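Local coordinates for CELL WALL surface anchor family protein (Streptococcus pneumoniae, PDB 3ZGH), which binds keratin 10 through this MSCRAMM-type domain of a serine-rich repeat surface protein, and so probably mediates pneumococcal adhesion to host cells, at residues Y62-V67 with Y84-S89; S78-G83 with F147-G152; T95-G100 with T168-T173; G100-K105 with P162-D167; V109-T114 with N125-T130. All blocks are in the same frame, centred on the assembly; numbering follows the deposited sequence.

Contact 1. Residues Y62-V67 with Y84-S89; sequences YTVTYV and YSIYNS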
# COMPACT_ATOMS: atom_id res chain seq x y z
N TYR A 62 3.48 1.29 -2.08
CA TYR A 62 2.14 0.74 -1.97
C TYR A 62 1.10 1.75 -2.41
O TYR A 62 1.02 2.82 -1.83
CB TYR A 62 1.94 0.39 -0.49
CG TYR A 62 0.52 0.13 -0.05
CD1 TYR A 62 -0.26 -0.81 -0.68
CD2 TYR A 62 -0.00 0.78 1.07
CE1 TYR A 62 -1.56 -1.07 -0.24
CE2 TYR A 62 -1.26 0.54 1.51
CZ TYR A 62 -2.04 -0.38 0.86
OH TYR A 62 -3.29 -0.60 1.35
N THR A 63 0.29 1.40 -3.39
CA THR A 63 -0.67 2.33 -3.99
C THR A 63 -2.05 1.69 -3.96
O THR A 63 -2.20 0.53 -4.33
CB THR A 63 -0.33 2.65 -5.45
OG1 THR A 63 0.93 3.29 -5.52
CG2 THR A 63 -1.37 3.60 -6.10
N VAL A 64 -3.05 2.45 -3.51
CA VAL A 64 -4.44 2.03 -3.62
C VAL A 64 -5.11 2.96 -4.63
O VAL A 64 -4.90 4.17 -4.58
CB VAL A 64 -5.13 2.11 -2.25
CG1 VAL A 64 -6.67 2.03 -2.38
CG2 VAL A 64 -4.60 1.00 -1.35
N THR A 65 -5.88 2.41 -5.55
CA THR A 65 -6.43 3.19 -6.64
C THR A 65 -7.64 2.50 -7.27
O THR A 65 -7.77 1.27 -7.18
CB THR A 65 -5.35 3.42 -7.74
OG1 THR A 65 -5.93 4.11 -8.85
CG2 THR A 65 -4.73 2.09 -8.22
N TYR A 66 -8.49 3.29 -7.94
CA TYR A 66 -9.59 2.73 -8.70
C TYR A 66 -9.20 2.41 -10.13
O TYR A 66 -10.03 1.90 -10.89
CB TYR A 66 -10.82 3.66 -8.65
CG TYR A 66 -11.39 3.73 -7.25
CD1 TYR A 66 -12.41 2.85 -6.85
CD2 TYR A 66 -10.89 4.64 -6.32
CE1 TYR A 66 -12.91 2.89 -5.57
CE2 TYR A 66 -11.37 4.69 -5.05
CZ TYR A 66 -12.38 3.82 -4.67
OH TYR A 66 -12.88 3.90 -3.39
N VAL A 67 -7.95 2.69 -10.51
CA VAL A 67 -7.44 2.36 -11.84
C VAL A 67 -6.92 0.92 -11.84
O VAL A 67 -6.07 0.55 -11.02
CB VAL A 67 -6.28 3.31 -12.25
CG1 VAL A 67 -5.70 2.92 -13.65
CG2 VAL A 67 -6.76 4.78 -12.27
N TYR A 84 -16.28 12.03 -0.84
CA TYR A 84 -16.06 10.66 -0.38
C TYR A 84 -14.58 10.53 -0.13
O TYR A 84 -13.80 11.14 -0.84
CB TYR A 84 -16.45 9.67 -1.48
CG TYR A 84 -16.24 8.20 -1.19
CD1 TYR A 84 -16.95 7.55 -0.19
CD2 TYR A 84 -15.37 7.45 -1.96
CE1 TYR A 84 -16.79 6.18 0.04
CE2 TYR A 84 -15.19 6.08 -1.74
CZ TYR A 84 -15.92 5.46 -0.74
OH TYR A 84 -15.77 4.11 -0.52
N SER A 85 -14.16 9.72 0.84
CA SER A 85 -12.74 9.59 1.11
C SER A 85 -12.36 8.22 1.65
O SER A 85 -13.12 7.65 2.45
CB SER A 85 -12.30 10.67 2.12
OG SER A 85 -10.88 10.73 2.14
N ILE A 86 -11.19 7.73 1.25
CA ILE A 86 -10.70 6.43 1.74
C ILE A 86 -9.31 6.50 2.38
O ILE A 86 -8.50 7.35 2.01
CB ILE A 86 -10.65 5.38 0.61
CG1 ILE A 86 -9.78 5.87 -0.55
CG2 ILE A 86 -12.06 5.04 0.10
CD1 ILE A 86 -9.40 4.76 -1.53
N TYR A 87 -9.05 5.61 3.35
CA TYR A 87 -7.70 5.38 3.90
C TYR A 87 -7.04 4.20 3.17
O TYR A 87 -7.75 3.33 2.67
CB TYR A 87 -7.79 4.99 5.37
CG TYR A 87 -8.29 6.07 6.31
CD1 TYR A 87 -7.70 7.33 6.34
CD2 TYR A 87 -9.32 5.80 7.20
CE1 TYR A 87 -8.13 8.29 7.23
CE2 TYR A 87 -9.76 6.75 8.09
CZ TYR A 87 -9.17 8.00 8.10
OH TYR A 87 -9.61 8.95 8.99
N ASN A 88 -5.70 4.16 3.13
CA ASN A 88 -4.99 2.97 2.63
C ASN A 88 -4.31 2.18 3.77
O ASN A 88 -3.52 1.28 3.53
CB ASN A 88 -3.93 3.35 1.58
CG ASN A 88 -2.75 4.13 2.18
OD1 ASN A 88 -2.85 4.68 3.30
ND2 ASN A 88 -1.65 4.22 1.42
N SER A 89 -4.60 2.53 5.02
CA SER A 89 -4.00 1.80 6.12
C SER A 89 -4.99 1.63 7.24
O SER A 89 -5.83 2.50 7.45
CB SER A 89 -2.75 2.51 6.65
OG SER A 89 -3.05 3.83 7.01
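The Y62 ring and the N88 amide run antiparallel alongside each other, their planes only 12° apart, while the backbone O of N88 lies in the ring plane at its edge. Y62 OH hydrogen-bonds to that oxygen at 2.9 Å from N88 O, although another acceptor competes for the proton; the hydroxyl is also bonded to the N of Y175. N88 CG sits between its backbone N and carbonyl carbon (chi1 69°), with N88 ND2 3.7 Å from Y62 CE2; the same ND2 is bonded to S157. At the edge of the Y84 ring, in its plane, stands Y66 OH, 3.6 Å from Y84 CE2. The hydroxyls of Y66 and Y84 both bond to OD2 of D38; tyrosine suits such a buried place, with an apolar ring and a polar tip. Between these pairs the filling is aliphatic. Y66 and I86 meet tip to tip, Y66 OH 3.8 Å from I86 CG2, while I86 CD1 touches V64 CG1 and Y66 CE2, and V64 CG2 touches N88 CB. Strand 57-65 of the seven-stranded sheet thus faces strand 85-87 of a smaller sheet through side chains, layered packing like that inside a beta sandwich, consistent with an MSCRAMM fold.

Contact 2. Residues S78-G83 with F147-G152; sequences SSMRPG and FFAKKG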
# COMPACT_ATOMS: atom_id res chain seq x y z
N SER A 78 -18.07 7.44 -11.94
CA SER A 78 -18.54 8.77 -12.27
C SER A 78 -19.55 9.26 -11.23
O SER A 78 -19.75 10.45 -11.08
CB SER A 78 -19.14 8.79 -13.69
OG SER A 78 -20.19 7.85 -13.82
N SER A 79 -20.18 8.34 -10.51
CA SER A 79 -21.16 8.75 -9.51
C SER A 79 -20.52 8.94 -8.11
O SER A 79 -21.23 9.23 -7.14
CB SER A 79 -22.32 7.76 -9.46
OG SER A 79 -22.00 6.62 -8.70
N MET A 80 -19.21 8.79 -8.01
CA MET A 80 -18.54 8.97 -6.73
C MET A 80 -18.63 10.42 -6.32
O MET A 80 -18.38 11.32 -7.11
CB MET A 80 -17.06 8.53 -6.80
CG MET A 80 -16.33 8.63 -5.46
SD MET A 80 -14.66 8.04 -5.61
CE MET A 80 -14.86 6.26 -5.74
N ARG A 81 -19.08 10.68 -5.10
CA ARG A 81 -19.12 12.06 -4.62
C ARG A 81 -17.70 12.62 -4.37
O ARG A 81 -16.80 11.90 -3.93
CB ARG A 81 -20.04 12.17 -3.40
CG ARG A 81 -19.49 11.65 -2.08
CD ARG A 81 -20.53 11.81 -0.93
NE ARG A 81 -19.92 12.36 0.29
CZ ARG A 81 -19.47 11.63 1.32
NH1 ARG A 81 -19.54 10.31 1.30
NH2 ARG A 81 -18.94 12.24 2.38
N PRO A 82 -17.49 13.91 -4.71
CA PRO A 82 -16.13 14.45 -4.61
C PRO A 82 -15.56 14.37 -3.20
O PRO A 82 -14.34 14.23 -3.08
CB PRO A 82 -16.30 15.93 -4.99
CG PRO A 82 -17.60 16.04 -5.71
CD PRO A 82 -18.47 14.88 -5.23
N GLY A 83 -16.39 14.50 -2.17
CA GLY A 83 -15.91 14.47 -0.80
C GLY A 83 -15.88 13.10 -0.13
O GLY A 83 -15.50 13.02 1.05
N PHE A 147 -12.69 13.48 -5.46
CA PHE A 147 -12.32 14.28 -6.65
C PHE A 147 -10.94 13.89 -7.20
O PHE A 147 -10.69 14.04 -8.41
CB PHE A 147 -12.42 15.81 -6.42
CG PHE A 147 -11.58 16.30 -5.30
CD1 PHE A 147 -10.22 16.52 -5.48
CD2 PHE A 147 -12.14 16.53 -4.06
CE1 PHE A 147 -9.43 16.95 -4.43
CE2 PHE A 147 -11.37 16.98 -3.01
CZ PHE A 147 -10.01 17.18 -3.18
N PHE A 148 -10.05 13.36 -6.36
CA PHE A 148 -8.78 12.82 -6.87
C PHE A 148 -8.96 11.40 -7.48
O PHE A 148 -8.42 11.09 -8.56
CB PHE A 148 -7.72 12.75 -5.75
CG PHE A 148 -7.06 14.09 -5.42
CD1 PHE A 148 -6.87 15.07 -6.39
CD2 PHE A 148 -6.62 14.35 -4.12
CE1 PHE A 148 -6.24 16.26 -6.07
CE2 PHE A 148 -6.00 15.54 -3.80
CZ PHE A 148 -5.81 16.51 -4.78
N ALA A 149 -9.71 10.55 -6.79
CA ALA A 149 -9.93 9.17 -7.26
C ALA A 149 -10.50 9.20 -8.67
O ALA A 149 -10.14 8.40 -9.53
CB ALA A 149 -10.89 8.45 -6.31
N LYS A 150 -11.37 10.17 -8.93
CA LYS A 150 -12.08 10.26 -10.20
C LYS A 150 -11.20 10.77 -11.33
O LYS A 150 -11.57 10.68 -12.51
CB LYS A 150 -13.31 11.15 -10.05
CG LYS A 150 -14.39 10.57 -9.17
CD LYS A 150 -15.41 11.64 -8.75
CE LYS A 150 -16.50 11.80 -9.77
NZ LYS A 150 -17.54 12.77 -9.31
N LYS A 151 -10.03 11.32 -10.99
CA LYS A 151 -9.05 11.70 -11.99
C LYS A 151 -8.10 10.52 -12.28
O LYS A 151 -7.17 10.67 -13.07
CB LYS A 151 -8.22 12.90 -11.52
CG LYS A 151 -9.02 14.26 -11.42
CD LYS A 151 -8.10 15.37 -10.91
CE LYS A 151 -8.85 16.68 -10.61
NZ LYS A 151 -9.34 17.37 -11.84
N GLY A 152 -8.30 9.38 -11.64
CA GLY A 152 -7.39 8.25 -11.87
C GLY A 152 -6.18 8.30 -10.94
O GLY A 152 -5.19 7.64 -11.20
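K150 NZ donates to the backbone O of M80 at 2.8 Å, the shortest polar link between 78-83 and 147-152, and arrives nearly in line with the carbonyl (C=O...N 164°). The lysine chain bends at chi3 (87°), which turns CE in toward M80 O. The O of S78 lies a further step off, 3.7 Å from K150 NZ, so the ammonium group faces two carbonyls. Lysine suits this place because its methylenes are useful as well as its charge: K150 CD rests 4.0 Å from M80 CB, alongside the loop it grips. A second bond joins backbones, F147 N to P82 O at 3.0 Å, placed on a carbonyl lone pair. F147 lies in the first turn of helix 146-149, where an N-H has no carbonyl of a preceding turn to receive it, and the loop supplies one. F147 CD2 also passes 3.3 Å from P82 O, and the CB atoms of P82 and F147 touch. Deeper in, M80 SD meets A149 CB at 3.9 Å; a flexible thioether against a small methyl lets loop and helix come close beside Y66. The chemistry implies a charge held by one backbone oxygen, that of M80, with the S78 carbonyl near. Their dipoles would be expected to favour the protonated lysine, while the buried apolar part is M80 against A149, with P82 and F147 meeting nearer the surface.

Contact 3. Residues T95-G100 with T168-T173; sequences TMLTLG and TSFTFT. With ACT (acetate ion), chain D.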
# COMPACT_ATOMS: atom_id res chain seq x y z
N THR A 95 -2.64 -5.55 11.57
CA THR A 95 -1.24 -5.53 11.16
C THR A 95 -1.15 -5.40 9.65
O THR A 95 -1.83 -6.11 8.93
CB THR A 95 -0.56 -6.81 11.59
OG1 THR A 95 -0.66 -6.91 13.01
CG2 THR A 95 0.92 -6.80 11.17
N MET A 96 -0.33 -4.48 9.15
CA MET A 96 -0.12 -4.33 7.71
C MET A 96 1.10 -5.11 7.22
O MET A 96 1.16 -5.48 6.05
CB MET A 96 0.14 -2.87 7.33
CG MET A 96 -0.91 -1.88 7.77
SD MET A 96 -2.33 -1.72 6.68
CE MET A 96 -1.60 -1.42 5.04
N LEU A 97 2.10 -5.27 8.07
CA LEU A 97 3.42 -5.72 7.62
C LEU A 97 4.08 -6.57 8.70
O LEU A 97 4.14 -6.18 9.85
CB LEU A 97 4.27 -4.51 7.28
CG LEU A 97 5.71 -4.80 6.81
CD1 LEU A 97 5.71 -5.34 5.39
CD2 LEU A 97 6.52 -3.53 6.91
N THR A 98 4.55 -7.75 8.33
CA THR A 98 5.36 -8.54 9.26
C THR A 98 6.69 -8.73 8.54
O THR A 98 6.74 -8.75 7.30
CB THR A 98 4.74 -9.90 9.59
OG1 THR A 98 4.62 -10.67 8.39
CG2 THR A 98 3.37 -9.74 10.22
N LEU A 99 7.78 -8.81 9.31
CA LEU A 99 9.12 -8.76 8.74
C LEU A 99 9.95 -9.93 9.25
O LEU A 99 9.87 -10.30 10.43
CB LEU A 99 9.81 -7.46 9.14
CG LEU A 99 9.18 -6.18 8.57
CD1 LEU A 99 9.97 -4.98 9.06
CD2 LEU A 99 9.14 -6.22 7.04
N GLY A 100 10.73 -10.53 8.36
CA GLY A 100 11.61 -11.61 8.76
C GLY A 100 12.71 -11.16 9.72
O GLY A 100 12.88 -9.97 9.98
N THR A 168 15.07 -12.28 4.59
CA THR A 168 14.40 -11.06 4.19
C THR A 168 12.94 -11.32 3.84
O THR A 168 12.35 -10.58 3.04
CB THR A 168 15.08 -10.43 2.96
OG1 THR A 168 15.21 -11.44 1.95
CG2 THR A 168 16.48 -9.93 3.32
N SER A 169 12.35 -12.35 4.43
CA SER A 169 10.93 -12.63 4.20
C SER A 169 10.04 -11.51 4.78
O SER A 169 10.47 -10.74 5.65
CB SER A 169 10.56 -13.99 4.80
OG SER A 169 10.70 -14.02 6.21
N PHE A 170 8.81 -11.41 4.28
CA PHE A 170 7.86 -10.46 4.84
C PHE A 170 6.47 -10.91 4.41
O PHE A 170 6.32 -11.73 3.48
CB PHE A 170 8.17 -9.02 4.34
CG PHE A 170 7.94 -8.83 2.87
CD1 PHE A 170 6.67 -8.51 2.38
CD2 PHE A 170 8.99 -8.97 1.97
CE1 PHE A 170 6.46 -8.37 1.01
CE2 PHE A 170 8.79 -8.84 0.59
CZ PHE A 170 7.53 -8.54 0.12
N THR A 171 5.45 -10.39 5.07
CA THR A 171 4.11 -10.49 4.52
C THR A 171 3.50 -9.09 4.60
O THR A 171 3.74 -8.35 5.55
CB THR A 171 3.19 -11.46 5.29
OG1 THR A 171 2.78 -10.85 6.50
CG2 THR A 171 3.88 -12.79 5.58
N PHE A 172 2.71 -8.72 3.59
CA PHE A 172 2.04 -7.44 3.57
C PHE A 172 0.54 -7.67 3.32
O PHE A 172 0.17 -8.45 2.43
CB PHE A 172 2.65 -6.54 2.49
CG PHE A 172 1.93 -5.23 2.33
CD1 PHE A 172 2.21 -4.17 3.18
CD2 PHE A 172 0.95 -5.08 1.36
CE1 PHE A 172 1.54 -2.99 3.06
CE2 PHE A 172 0.28 -3.88 1.24
CZ PHE A 172 0.57 -2.83 2.10
N THR A 173 -0.30 -7.00 4.12
CA THR A 173 -1.74 -7.12 4.01
C THR A 173 -2.34 -5.78 3.59
O THR A 173 -2.29 -4.79 4.33
CB THR A 173 -2.37 -7.56 5.35
OG1 THR A 173 -1.76 -8.78 5.78
CG2 THR A 173 -3.89 -7.77 5.21
C ACT D . 7.53 -13.47 7.53
O ACT D . 8.42 -14.09 8.16
OXT ACT D . 7.17 -12.37 8.01
CH3 ACT D . 6.93 -14.03 6.26
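T98 and T171 slant across each other on one face of the sheet, T98 OG1 lying 2.6 Å from T171 OG1; either may give the proton. Each OG1 stands between its own backbone N and carbonyl carbon (chi1 61° and 76°), turning the two hydroxyls together. An acetate ion, probably from the crystallisation liquor, lies beside them, its OXT 3.1 Å from T98 OG1 and its other oxygen 3.0 Å from S169 OG, which is also bonded to D167. L97, L99, F170 and F172 make the other face apolar; from the end of the ladder the M96 chain comes in beside F172, M96 CE 3.9 Å from F172 CZ. L97 CD1 stands at the edge of the F172 ring, 4.3 Å from F172 CD1, and L99 CD2 lies 4.0 Å from F170 CB. Large hydrophobic residues suit this face, which packs on W159 and V161, and threonines the partly exposed one. T98 and T171 exchange two backbone bonds, and T173 N reaches M96 O at 2.9 Å. The strands form an antiparallel beta ladder whose successive residues point alternately to a threonine face and an apolar face, with M96 and L97 a classic beta bulge opposite Y136.

Contact 4. Residues G100-K105 with P162-D167; sequences GSDLGK and PITGTD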
# COMPACT_ATOMS: atom_id res chain seq x y z
N GLY A 100 10.73 -10.53 8.36
CA GLY A 100 11.61 -11.61 8.76
C GLY A 100 12.71 -11.16 9.72
O GLY A 100 12.88 -9.97 9.98
N SER A 101 13.49 -12.13 10.19
CA SER A 101 14.49 -11.92 11.23
C SER A 101 15.68 -11.02 10.86
O SER A 101 16.27 -10.40 11.75
CB SER A 101 15.01 -13.28 11.65
OG SER A 101 13.95 -13.96 12.27
N ASP A 102 16.02 -10.94 9.57
CA ASP A 102 17.16 -10.11 9.15
C ASP A 102 16.70 -8.88 8.38
O ASP A 102 17.30 -8.49 7.35
CB ASP A 102 18.18 -10.92 8.33
CG ASP A 102 18.77 -12.07 9.13
OD1 ASP A 102 19.41 -11.81 10.18
OD2 ASP A 102 18.59 -13.23 8.71
N LEU A 103 15.63 -8.28 8.88
CA LEU A 103 15.16 -6.99 8.38
C LEU A 103 15.10 -6.09 9.59
O LEU A 103 14.67 -6.53 10.67
CB LEU A 103 13.79 -7.11 7.76
CG LEU A 103 13.76 -7.84 6.43
CD1 LEU A 103 12.35 -8.06 5.96
CD2 LEU A 103 14.56 -7.05 5.39
N GLY A 104 15.54 -4.86 9.43
CA GLY A 104 15.60 -3.97 10.57
C GLY A 104 14.31 -3.22 10.76
O GLY A 104 13.22 -3.63 10.31
N LYS A 105 14.46 -2.07 11.38
CA LYS A 105 13.32 -1.24 11.72
C LYS A 105 12.92 -0.42 10.50
O LYS A 105 13.76 0.23 9.88
CB LYS A 105 13.70 -0.36 12.90
CG LYS A 105 12.75 0.76 13.20
CD LYS A 105 13.17 1.49 14.47
CE LYS A 105 12.81 2.96 14.42
NZ LYS A 105 13.68 3.71 13.46
N PRO A 162 15.87 -1.83 6.40
CA PRO A 162 17.25 -2.29 6.22
C PRO A 162 17.32 -3.80 6.12
O PRO A 162 16.58 -4.51 6.81
CB PRO A 162 17.97 -1.81 7.50
CG PRO A 162 17.08 -0.73 8.09
CD PRO A 162 15.67 -1.08 7.66
N ILE A 163 18.25 -4.29 5.30
CA ILE A 163 18.55 -5.72 5.21
C ILE A 163 19.82 -5.99 6.03
O ILE A 163 20.86 -5.34 5.83
CB ILE A 163 18.77 -6.14 3.74
CG1 ILE A 163 17.44 -6.04 2.96
CG2 ILE A 163 19.37 -7.57 3.64
CD1 ILE A 163 17.60 -6.08 1.45
N THR A 164 19.76 -6.98 6.93
CA THR A 164 20.87 -7.22 7.85
C THR A 164 21.38 -8.65 7.75
O THR A 164 22.26 -9.06 8.53
CB THR A 164 20.43 -6.96 9.32
OG1 THR A 164 19.43 -7.91 9.72
CG2 THR A 164 19.86 -5.53 9.48
N GLY A 165 20.87 -9.41 6.79
CA GLY A 165 21.22 -10.82 6.72
C GLY A 165 20.36 -11.52 5.69
O GLY A 165 19.77 -10.89 4.81
N THR A 166 20.25 -12.83 5.85
CA THR A 166 19.64 -13.73 4.88
C THR A 166 18.10 -13.78 4.90
O THR A 166 17.47 -13.88 3.86
CB THR A 166 20.17 -15.15 5.19
OG1 THR A 166 21.46 -15.28 4.58
CG2 THR A 166 19.24 -16.22 4.66
N ASP A 167 17.49 -13.72 6.07
CA ASP A 167 16.05 -13.88 6.14
C ASP A 167 15.34 -12.54 5.87
O ASP A 167 15.04 -11.77 6.78
CB ASP A 167 15.61 -14.48 7.51
CG ASP A 167 14.09 -14.56 7.63
OD1 ASP A 167 13.41 -14.47 6.57
OD2 ASP A 167 13.56 -14.72 8.76
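P162, at the end of strand 154-162, opens the meeting with loop 100-105, its O accepting from G104 N at 2.8 Å; that loop begins with a type I beta turn from G100 to L103, and this turn is clasped by the loop after strand 154-162. Proline has no N-H to offer here but uses both carbonyl and ring, since P162 CD packs against the O of K105. I163 comes next, forming a single backbone bridge with L103; the two side chains run alongside each other in the same direction, with L103 CD2 3.9 Å from I163 CG1, and both rest on L58. T164 N then donates to D102 O at 2.9 Å from above the carbonyl plane, and the T164 hydroxyl leans over the same peptide group. At G165 the chain is extended and has no side chain, which lets D102 CB come within 3.4 Å of G165 CA. D102 therefore reaches past T166, and its OD2 receives D167 N at 2.9 Å through the anti lone pair. D167 returns the bond with its backbone O, which accepts from D102 N. Aspartate suits both positions, having a short side chain with an acceptor at its end. D167 CG is anti to the backbone N (chi1 176°), D167 OD1 is bonded to S169 OG, and D167 OD2 takes S101 N at 3.0 Å, from 68° out of the carboxylate plane.

Contact 5. Residues V109-T114 with N125-T130; sequences VKNYIT and NTSTMT. With EDO (1,2-ethanediol), chain G.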
# COMPACT_ATOMS: atom_id res chain seq x y z
N VAL A 109 7.01 6.40 6.91
CA VAL A 109 6.21 6.06 5.74
C VAL A 109 5.80 7.36 5.06
O VAL A 109 5.02 8.16 5.63
CB VAL A 109 4.96 5.28 6.18
CG1 VAL A 109 4.05 4.98 4.99
CG2 VAL A 109 5.35 3.99 6.89
N LYS A 110 6.34 7.62 3.87
CA LYS A 110 5.93 8.80 3.13
C LYS A 110 4.54 8.53 2.56
O LYS A 110 4.23 7.38 2.19
CB LYS A 110 6.91 9.09 2.00
CG LYS A 110 8.31 9.53 2.48
CD LYS A 110 9.18 9.89 1.28
CE LYS A 110 10.67 10.04 1.65
NZ LYS A 110 10.94 11.12 2.64
N ASN A 111 3.69 9.55 2.53
CA ASN A 111 2.35 9.42 1.93
C ASN A 111 2.17 10.50 0.88
O ASN A 111 2.57 11.66 1.10
CB ASN A 111 1.27 9.63 2.99
CG ASN A 111 1.29 8.57 4.05
OD1 ASN A 111 1.04 7.41 3.77
ND2 ASN A 111 1.55 8.96 5.29
N TYR A 112 1.57 10.15 -0.24
CA TYR A 112 1.39 11.10 -1.32
C TYR A 112 0.33 10.64 -2.29
O TYR A 112 -0.06 9.48 -2.27
CB TYR A 112 2.72 11.40 -2.05
CG TYR A 112 3.58 10.24 -2.45
CD1 TYR A 112 3.66 9.85 -3.79
CD2 TYR A 112 4.36 9.56 -1.52
CE1 TYR A 112 4.48 8.75 -4.19
CE2 TYR A 112 5.18 8.46 -1.91
CZ TYR A 112 5.23 8.07 -3.26
OH TYR A 112 6.02 7.02 -3.68
N ILE A 113 -0.20 11.58 -3.08
CA ILE A 113 -1.12 11.26 -4.14
C ILE A 113 -0.30 11.11 -5.41
O ILE A 113 0.58 11.95 -5.69
CB ILE A 113 -2.17 12.37 -4.31
CG1 ILE A 113 -3.00 12.53 -3.03
CG2 ILE A 113 -3.08 12.08 -5.52
CD1 ILE A 113 -3.88 11.32 -2.73
N THR A 114 -0.58 10.05 -6.18
CA THR A 114 0.08 9.85 -7.46
C THR A 114 -0.92 9.89 -8.58
O THR A 114 -2.10 9.55 -8.40
CB THR A 114 0.80 8.48 -7.54
OG1 THR A 114 -0.09 7.46 -7.07
CG2 THR A 114 2.08 8.48 -6.69
N ASN A 125 1.55 14.21 5.10
CA ASN A 125 2.40 13.96 6.27
C ASN A 125 3.04 12.58 6.22
O ASN A 125 2.38 11.60 5.81
CB ASN A 125 1.60 14.03 7.56
CG ASN A 125 1.06 15.46 7.86
OD1 ASN A 125 1.61 16.46 7.40
ND2 ASN A 125 -0.02 15.52 8.63
N THR A 126 4.29 12.49 6.67
CA THR A 126 4.97 11.20 6.86
C THR A 126 4.47 10.50 8.11
O THR A 126 4.43 11.09 9.17
CB THR A 126 6.49 11.40 6.97
OG1 THR A 126 6.99 11.86 5.72
CG2 THR A 126 7.22 10.08 7.35
N SER A 127 4.11 9.23 8.00
CA SER A 127 3.61 8.48 9.15
C SER A 127 4.72 7.72 9.85
O SER A 127 5.75 7.41 9.24
CB SER A 127 2.56 7.47 8.69
OG SER A 127 1.53 8.12 7.95
N THR A 128 4.48 7.36 11.10
CA THR A 128 5.45 6.59 11.87
C THR A 128 4.93 5.16 12.06
O THR A 128 3.79 4.95 12.44
CB THR A 128 5.71 7.26 13.25
OG1 THR A 128 6.26 8.57 13.04
CG2 THR A 128 6.67 6.41 14.09
N MET A 129 5.75 4.17 11.74
CA MET A 129 5.37 2.78 11.99
C MET A 129 5.51 2.43 13.46
O MET A 129 6.45 2.85 14.12
CB MET A 129 6.23 1.84 11.18
CG MET A 129 5.90 1.86 9.72
SD MET A 129 5.60 0.20 9.12
CE MET A 129 6.02 0.46 7.39
N THR A 130 4.56 1.66 13.97
CA THR A 130 4.65 1.14 15.33
C THR A 130 4.30 -0.34 15.29
O THR A 130 3.67 -0.80 14.35
CB THR A 130 3.65 1.84 16.30
OG1 THR A 130 2.31 1.68 15.82
CG2 THR A 130 3.95 3.32 16.44
C1 EDO G . -2.48 13.48 6.41
O1 EDO G . -3.59 13.41 7.32
C2 EDO G . -2.53 14.78 5.61
O2 EDO G . -1.22 15.37 5.53
O HOH W 1 5.06 12.06 3.25
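V109 and S127 form an antiparallel hydrogen-bonded pair, V109 N to S127 O and S127 N to V109 O both at 2.8 Å, while the short strand axes run 142° apart. Only one bridge joins the two segments, in keeping with this divergence, and a side chain continues the bonding beyond it. N111 turns its CG beside its own backbone N (chi1 -64°), and ND2 spends its two hydrogens across the contact: one on S127 OG at 2.8 Å, one on N125 O, also at 2.8 Å and nearly straight. Both acceptors lie in the amide plane. Asparagine suits the place because its opposite end, OD1, is bonded to S157, so the flat group links three strands and its flip is fixed. S127 OG, which takes the N111 amide, is also bonded to the O of N140 in the loop after strand 136-138. T126 CG2 lies 3.4 Å from V109 O, while T126 OG1 shares a water with N111 N, 2.9 Å from that nitrogen. V109 and M129 cross at about a right angle, V109 CG2 touching both CG and CE of M129 at 3.6 Å, a methyl lodged in the bend of a flexible chain. An ethanediol molecule, probably from crystallisation, accepts from N125 N. In the large antiparallel sheet the hairpin strand 109-114 lies between 154-162 and 120-131, and W138 of the outermost strand 136-138 packs on V109, S127 and M129.

Contacts 1 and 5 reach the same seven-stranded antiparallel sheet, about 13 Å between centres, and contact 1 joins it to the small sheet containing strand 85-87. Contact 2, its centre about 12 Å from that of contact 1, touches it through Y66 against M80 and A149; along the chain their segments alternate. Contact 3 pairs strands 97-99 and 170-172 of a second three-stranded sheet and shares G100 with contact 4, their centres about 11 Å apart. Contacts 2 and 4 are the most distant pair, about 40 Å between centres. Contact 5 falls between the segments of contacts 2, 3 and 4. These three join segments more than 55 residues apart, while contacts 1 and 5 join near neighbours in sequence.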